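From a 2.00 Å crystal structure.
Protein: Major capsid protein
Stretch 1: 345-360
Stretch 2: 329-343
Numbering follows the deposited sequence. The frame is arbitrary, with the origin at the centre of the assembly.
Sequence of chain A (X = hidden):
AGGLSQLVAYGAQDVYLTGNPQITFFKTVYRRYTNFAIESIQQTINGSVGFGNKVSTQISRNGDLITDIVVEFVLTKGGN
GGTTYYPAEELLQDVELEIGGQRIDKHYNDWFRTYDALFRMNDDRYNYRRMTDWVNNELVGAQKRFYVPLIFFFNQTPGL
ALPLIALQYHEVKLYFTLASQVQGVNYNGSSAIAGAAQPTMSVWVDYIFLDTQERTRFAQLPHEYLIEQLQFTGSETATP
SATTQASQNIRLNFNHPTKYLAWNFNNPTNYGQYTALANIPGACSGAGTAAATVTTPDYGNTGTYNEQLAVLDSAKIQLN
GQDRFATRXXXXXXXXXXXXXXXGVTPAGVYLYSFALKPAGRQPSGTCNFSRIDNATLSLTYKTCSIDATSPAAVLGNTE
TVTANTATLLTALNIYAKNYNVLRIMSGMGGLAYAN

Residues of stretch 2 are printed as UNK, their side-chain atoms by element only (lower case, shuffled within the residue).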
# COMPACT_ATOMS: atom_id res chain seq x y z
N VAL A 345 2.35 2.32 9.32
CA VAL A 345 2.10 2.12 10.75
C VAL A 345 3.42 1.74 11.41
O VAL A 345 4.18 0.92 10.87
CB VAL A 345 1.01 1.06 11.01
CG1 VAL A 345 1.46 -0.33 10.60
CG2 VAL A 345 0.59 1.08 12.47
N THR A 346 3.71 2.35 12.55
CA THR A 346 4.96 2.15 13.24
C THR A 346 4.71 1.49 14.58
O THR A 346 3.88 1.98 15.36
CB THR A 346 5.70 3.49 13.44
OG1 THR A 346 6.05 4.04 12.17
CG2 THR A 346 6.95 3.29 14.27
N PRO A 347 5.39 0.38 14.89
CA PRO A 347 5.18 -0.27 16.18
C PRO A 347 5.62 0.63 17.33
O PRO A 347 6.46 1.52 17.17
CB PRO A 347 6.05 -1.53 16.09
CG PRO A 347 7.08 -1.20 15.06
CD PRO A 347 6.38 -0.33 14.06
N ALA A 348 5.02 0.39 18.49
CA ALA A 348 5.34 1.18 19.67
C ALA A 348 6.82 1.04 20.02
O ALA A 348 7.43 -0.01 19.80
CB ALA A 348 4.47 0.76 20.86
N GLY A 349 7.38 2.11 20.57
CA GLY A 349 8.78 2.12 20.95
C GLY A 349 9.71 2.70 19.91
O GLY A 349 10.90 2.88 20.20
N VAL A 350 9.22 3.01 18.72
CA VAL A 350 10.00 3.65 17.67
C VAL A 350 9.41 5.03 17.43
O VAL A 350 8.19 5.17 17.24
CB VAL A 350 10.01 2.82 16.37
CG1 VAL A 350 10.88 3.49 15.32
CG2 VAL A 350 10.49 1.41 16.65
N TYR A 351 10.26 6.05 17.44
CA TYR A 351 9.81 7.44 17.40
C TYR A 351 10.50 8.17 16.26
O TYR A 351 11.61 7.82 15.85
CB TYR A 351 10.08 8.15 18.72
CG TYR A 351 9.56 7.39 19.93
CD1 TYR A 351 8.25 7.56 20.37
CD2 TYR A 351 10.37 6.49 20.61
CE1 TYR A 351 7.77 6.87 21.46
CE2 TYR A 351 9.90 5.80 21.70
CZ TYR A 351 8.60 5.99 22.12
OH TYR A 351 8.12 5.30 23.21
N LEU A 352 9.82 9.20 15.75
CA LEU A 352 10.28 9.96 14.60
C LEU A 352 9.95 11.43 14.78
O LEU A 352 8.88 11.78 15.28
CB LEU A 352 9.63 9.44 13.31
CG LEU A 352 9.80 10.27 12.04
CD1 LEU A 352 11.18 10.07 11.43
CD2 LEU A 352 8.70 9.94 11.03
N TYR A 353 10.89 12.29 14.38
CA TYR A 353 10.60 13.70 14.15
C TYR A 353 11.20 14.09 12.81
O TYR A 353 12.42 14.00 12.63
CB TYR A 353 11.15 14.59 15.26
CG TYR A 353 10.74 16.04 15.07
CD1 TYR A 353 9.45 16.46 15.37
CD2 TYR A 353 11.64 16.97 14.56
CE1 TYR A 353 9.07 17.78 15.19
CE2 TYR A 353 11.27 18.29 14.37
CZ TYR A 353 9.98 18.69 14.69
OH TYR A 353 9.60 20.00 14.50
N SER A 354 10.35 14.52 11.89
CA SER A 354 10.77 14.81 10.52
C SER A 354 10.92 16.31 10.32
O SER A 354 10.02 17.08 10.68
CB SER A 354 9.76 14.24 9.52
OG SER A 354 10.14 14.55 8.19
N PHE A 355 12.05 16.71 9.76
CA PHE A 355 12.22 18.07 9.26
C PHE A 355 11.78 18.20 7.81
O PHE A 355 11.76 19.31 7.28
CB PHE A 355 13.68 18.51 9.39
CG PHE A 355 14.26 18.32 10.76
CD1 PHE A 355 13.93 19.18 11.79
CD2 PHE A 355 15.14 17.28 11.01
CE1 PHE A 355 14.47 19.00 13.05
CE2 PHE A 355 15.67 17.09 12.26
CZ PHE A 355 15.34 17.95 13.28
N ALA A 356 11.42 17.09 7.18
CA ALA A 356 11.07 17.04 5.77
C ALA A 356 9.59 16.73 5.61
O ALA A 356 8.97 16.08 6.46
CB ALA A 356 11.89 15.98 5.03
N LEU A 357 9.02 17.20 4.49
CA LEU A 357 7.63 16.89 4.19
C LEU A 357 7.46 15.44 3.76
O LEU A 357 6.44 14.82 4.06
CB LEU A 357 7.12 17.83 3.10
CG LEU A 357 7.10 19.32 3.45
CD1 LEU A 357 6.89 20.15 2.20
CD2 LEU A 357 6.01 19.61 4.47
N LYS A 358 8.46 14.87 3.08
CA LYS A 358 8.44 13.48 2.64
C LYS A 358 9.79 12.85 2.98
O LYS A 358 10.68 12.76 2.12
CB LYS A 358 8.15 13.38 1.14
CG LYS A 358 6.81 13.95 0.72
CD LYS A 358 6.56 13.79 -0.77
CE LYS A 358 6.10 12.38 -1.12
NZ LYS A 358 7.17 11.35 -1.07
N PRO A 359 9.97 12.41 4.22
CA PRO A 359 11.27 11.85 4.62
C PRO A 359 11.65 10.58 3.88
O PRO A 359 12.84 10.29 3.74
CB PRO A 359 11.10 11.60 6.12
CG PRO A 359 9.63 11.45 6.32
CD PRO A 359 9.00 12.40 5.33
N ALA A 360 10.67 9.81 3.40
CA ALA A 360 10.97 8.58 2.67
C ALA A 360 11.28 8.83 1.20
O ALA A 360 11.66 7.88 0.50
CB ALA A 360 9.80 7.60 2.79
N UNK A 329 3.60 14.20 23.62
CA UNK A 329 3.67 12.88 24.20
C UNK A 329 4.46 11.93 23.30
O UNK A 329 4.69 12.20 22.12
c UNK A 329 1.23 13.63 27.93
c UNK A 329 1.47 13.09 25.50
c UNK A 329 2.27 12.32 24.45
n UNK A 329 1.80 13.51 29.29
c UNK A 329 2.11 12.98 26.87
N UNK A 330 4.88 10.80 23.88
CA UNK A 330 5.60 9.81 23.10
C UNK A 330 4.76 9.21 21.99
O UNK A 330 5.29 8.86 20.93
N UNK A 331 3.45 9.09 22.20
CA UNK A 331 2.56 8.56 21.18
C UNK A 331 2.45 9.49 19.98
O UNK A 331 2.09 9.04 18.89
o UNK A 331 0.69 9.43 22.45
c UNK A 331 1.18 8.29 21.76
N UNK A 332 2.74 10.78 20.15
CA UNK A 332 2.73 11.71 19.02
C UNK A 332 3.84 11.37 18.03
O UNK A 332 3.61 11.36 16.82
c UNK A 332 2.88 13.15 19.52
c UNK A 332 3.97 15.95 16.46
c UNK A 332 4.94 15.44 17.29
c UNK A 332 2.65 15.57 16.60
o UNK A 332 4.32 16.85 15.47
c UNK A 332 4.58 14.54 18.27
c UNK A 332 2.31 14.67 17.59
c UNK A 332 3.26 14.13 18.44
N UNK A 333 5.04 11.09 18.53
CA UNK A 333 6.16 10.77 17.66
C UNK A 333 6.05 9.36 17.08
O UNK A 333 6.74 9.05 16.10
c UNK A 333 8.19 13.32 18.34
c UNK A 333 7.48 10.91 18.42
c UNK A 333 7.52 13.69 20.98
c UNK A 333 7.34 12.46 20.39
c UNK A 333 7.67 12.26 19.06
c UNK A 333 8.36 14.56 18.93
c UNK A 333 8.03 14.74 20.25
N UNK A 334 5.21 8.51 17.66
CA UNK A 334 5.04 7.15 17.18
C UNK A 334 3.87 7.00 16.22
O UNK A 334 3.92 6.17 15.31
c UNK A 334 4.85 6.20 18.37
n UNK A 334 5.66 4.09 17.50
o UNK A 334 3.48 4.26 18.02
c UNK A 334 4.61 4.76 17.94
N UNK A 335 2.81 7.80 16.40
CA UNK A 335 1.61 7.71 15.58
C UNK A 335 1.46 8.88 14.62
O UNK A 335 1.23 8.67 13.43
n UNK A 335 -1.79 5.36 20.28
c UNK A 335 -1.03 5.12 19.02
c UNK A 335 -0.93 6.39 18.20
c UNK A 335 0.38 7.63 16.49
c UNK A 335 0.31 6.38 17.34
N UNK A 336 1.58 10.11 15.11
CA UNK A 336 1.19 11.28 14.33
C UNK A 336 2.29 11.68 13.36
O UNK A 336 2.03 11.94 12.18
c UNK A 336 0.82 12.44 15.26
c UNK A 336 -0.27 12.01 16.20
c UNK A 336 0.38 13.65 14.45
N UNK A 337 3.53 11.76 13.84
CA UNK A 337 4.64 12.07 12.94
C UNK A 337 4.74 11.07 11.79
O UNK A 337 4.94 11.51 10.65
n UNK A 337 6.25 15.79 13.75
o UNK A 337 7.34 14.27 12.51
c UNK A 337 5.95 12.15 13.74
c UNK A 337 6.64 14.55 13.48
c UNK A 337 6.17 13.48 14.43
N UNK A 338 4.62 9.76 12.01
CA UNK A 338 4.57 8.85 10.85
C UNK A 338 3.31 9.02 10.01
O UNK A 338 3.37 8.90 8.78
c UNK A 338 4.76 9.00 13.27
c UNK A 338 5.31 7.69 12.80
c UNK A 338 4.66 7.46 11.49
N UNK A 339 2.16 9.29 10.64
CA UNK A 339 0.93 9.48 9.87
C UNK A 339 1.05 10.67 8.93
O UNK A 339 0.60 10.61 7.78
c UNK A 339 -0.26 9.66 10.81
c UNK A 339 -3.14 11.61 9.24
c UNK A 339 -1.56 9.99 10.09
c UNK A 339 -3.57 9.27 8.95
c UNK A 339 -1.96 11.30 9.90
c UNK A 339 -2.39 8.98 9.61
o UNK A 339 -5.11 10.89 8.12
c UNK A 339 -3.94 10.59 8.77
N UNK A 340 1.66 11.76 9.40
CA UNK A 340 1.71 12.99 8.62
C UNK A 340 2.77 12.97 7.52
O UNK A 340 2.65 13.73 6.56
c UNK A 340 1.08 15.70 11.36
o UNK A 340 2.24 16.03 11.61
n UNK A 340 0.03 16.33 11.86
c UNK A 340 1.96 14.18 9.54
c UNK A 340 0.79 14.52 10.45
N UNK A 341 3.79 12.12 7.63
CA UNK A 341 4.93 12.19 6.72
C UNK A 341 5.30 10.88 6.05
O UNK A 341 6.07 10.91 5.09
o UNK A 341 6.54 11.86 8.52
c UNK A 341 6.16 12.72 7.47
N UNK A 342 4.77 9.73 6.50
CA UNK A 342 5.12 8.43 5.94
C UNK A 342 3.90 7.74 5.35
O UNK A 342 3.90 7.34 4.18
c UNK A 342 7.83 7.35 8.53
c UNK A 342 7.12 8.16 7.47
c UNK A 342 6.05 6.14 6.43
c UNK A 342 5.80 7.53 7.00
N UNK A 343 2.85 7.57 6.15
CA UNK A 343 1.64 6.92 5.68
C UNK A 343 1.60 5.42 5.86
O UNK A 343 0.96 4.73 5.07
O HOH W 1 2.69 4.88 13.45
O HOH W 2 7.32 17.49 11.45
O HOH W 3 4.30 16.11 5.78
O HOH W 4 7.75 10.12 3.37

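Position 329 carries four carbons in a row ending in nitrogen, none within 8 Å of stretch 1; this is a lysine, K329. Position 330 has no side-chain atoms, and its carbonyl O lies 3.2 Å from Y351 CE1, at the ring edge. An ideal CB here would come 3.6 Å from Y351 CE1, close but no clash; the absence of side-chain atoms alone identifies G330. At 331 there are one carbon and one oxygen, and the CA-to-CB bond points away from stretch 1: S331. Position 332 has one carbon and a six-carbon ring bearing an oxygen; its CA-to-CB bond runs sideways and its end comes nearer, but without contact: Y332.

Position 333 shows one carbon and an unsubstituted six-carbon ring. The CA-to-CB bond points toward stretch 1, the CB of 333 packs 3.8 Å from Y351 CB, and a ring carbon of 333 lies 4.2 Å from Y353 CD1: F333. Its backbone O accepts a hydrogen bond from L352 N (3.1 Å).

At 334 two carbons precede one oxygen and one nitrogen. Elements alone separate this short amide from an acid, and the nitrogen faces carbonyls, as a donor should. In N334, ND2 donates to P347 O (2.7 Å) and to V350 O (2.8 Å, nearly linear at 173°). These two acceptors belong to the first and last residues of the type II turn, so one amide group holds both its ends. Water 1 adds a bridge, donating to N334 O and accepting from T346 N.

Position 335 is another four-carbon chain ending in nitrogen, its CA-to-CB bond pointing away from stretch 1, K335; 336 has three carbons, one carrying the other two, out of reach, V336.

At 337 three carbons lead to an oxygen and a nitrogen on the third, the oxygen of 337 accepting from S354 N at 3.1 Å: Q337. Its NE2 donates to Y332 OH at 2.8 Å and to water 2, whose O also lies 2.8 Å from S354 O. At 338 three carbons close a ring onto the backbone N; the CB of 338 lies 3.8 Å from T346 OG1, and the ring also approaches L352 CD2. This is P338, whose lack of an amide proton coincides with the helix kink; P338 CG lies 4.4 Å from L352 CD2.

Position 339 repeats the oxygen-bearing ring, without contact, Y339; 340 repeats the three-carbon amide, its side chain without contact, Q340, whose O shares water 3 with L357 O. At 341 one carbon and one oxygen follow, the CB of 341 packing 3.6 Å from P359 CD: S341, whose OG turns back to donate to Q337 O (2.7 Å). At 342 four carbons fork at the first, and the end of the two-carbon arm of 342 lies 3.7 Å from L352 CD2: I342. Position 343 has no side chain, and its positive phi would jam a CB against the preceding carbonyl O: G343.

The two stretches bury 788 Å², both sides summed; helix and strand cross at 58°, with axes 6.1 Å apart at closest approach. Polar groups of the helix satisfy backbone atoms of the turn and strand through N334, F333 and Q337. Beyond these bonds, L352 packs against P338 and I342, while P359 fits beside S341 and I342. Water 4, donating to S341 O and accepting from A360 N, links the C-terminal parts of the two stretches.

Stretch 2, residues 329-343: KGSYFNKVQPYQSIG
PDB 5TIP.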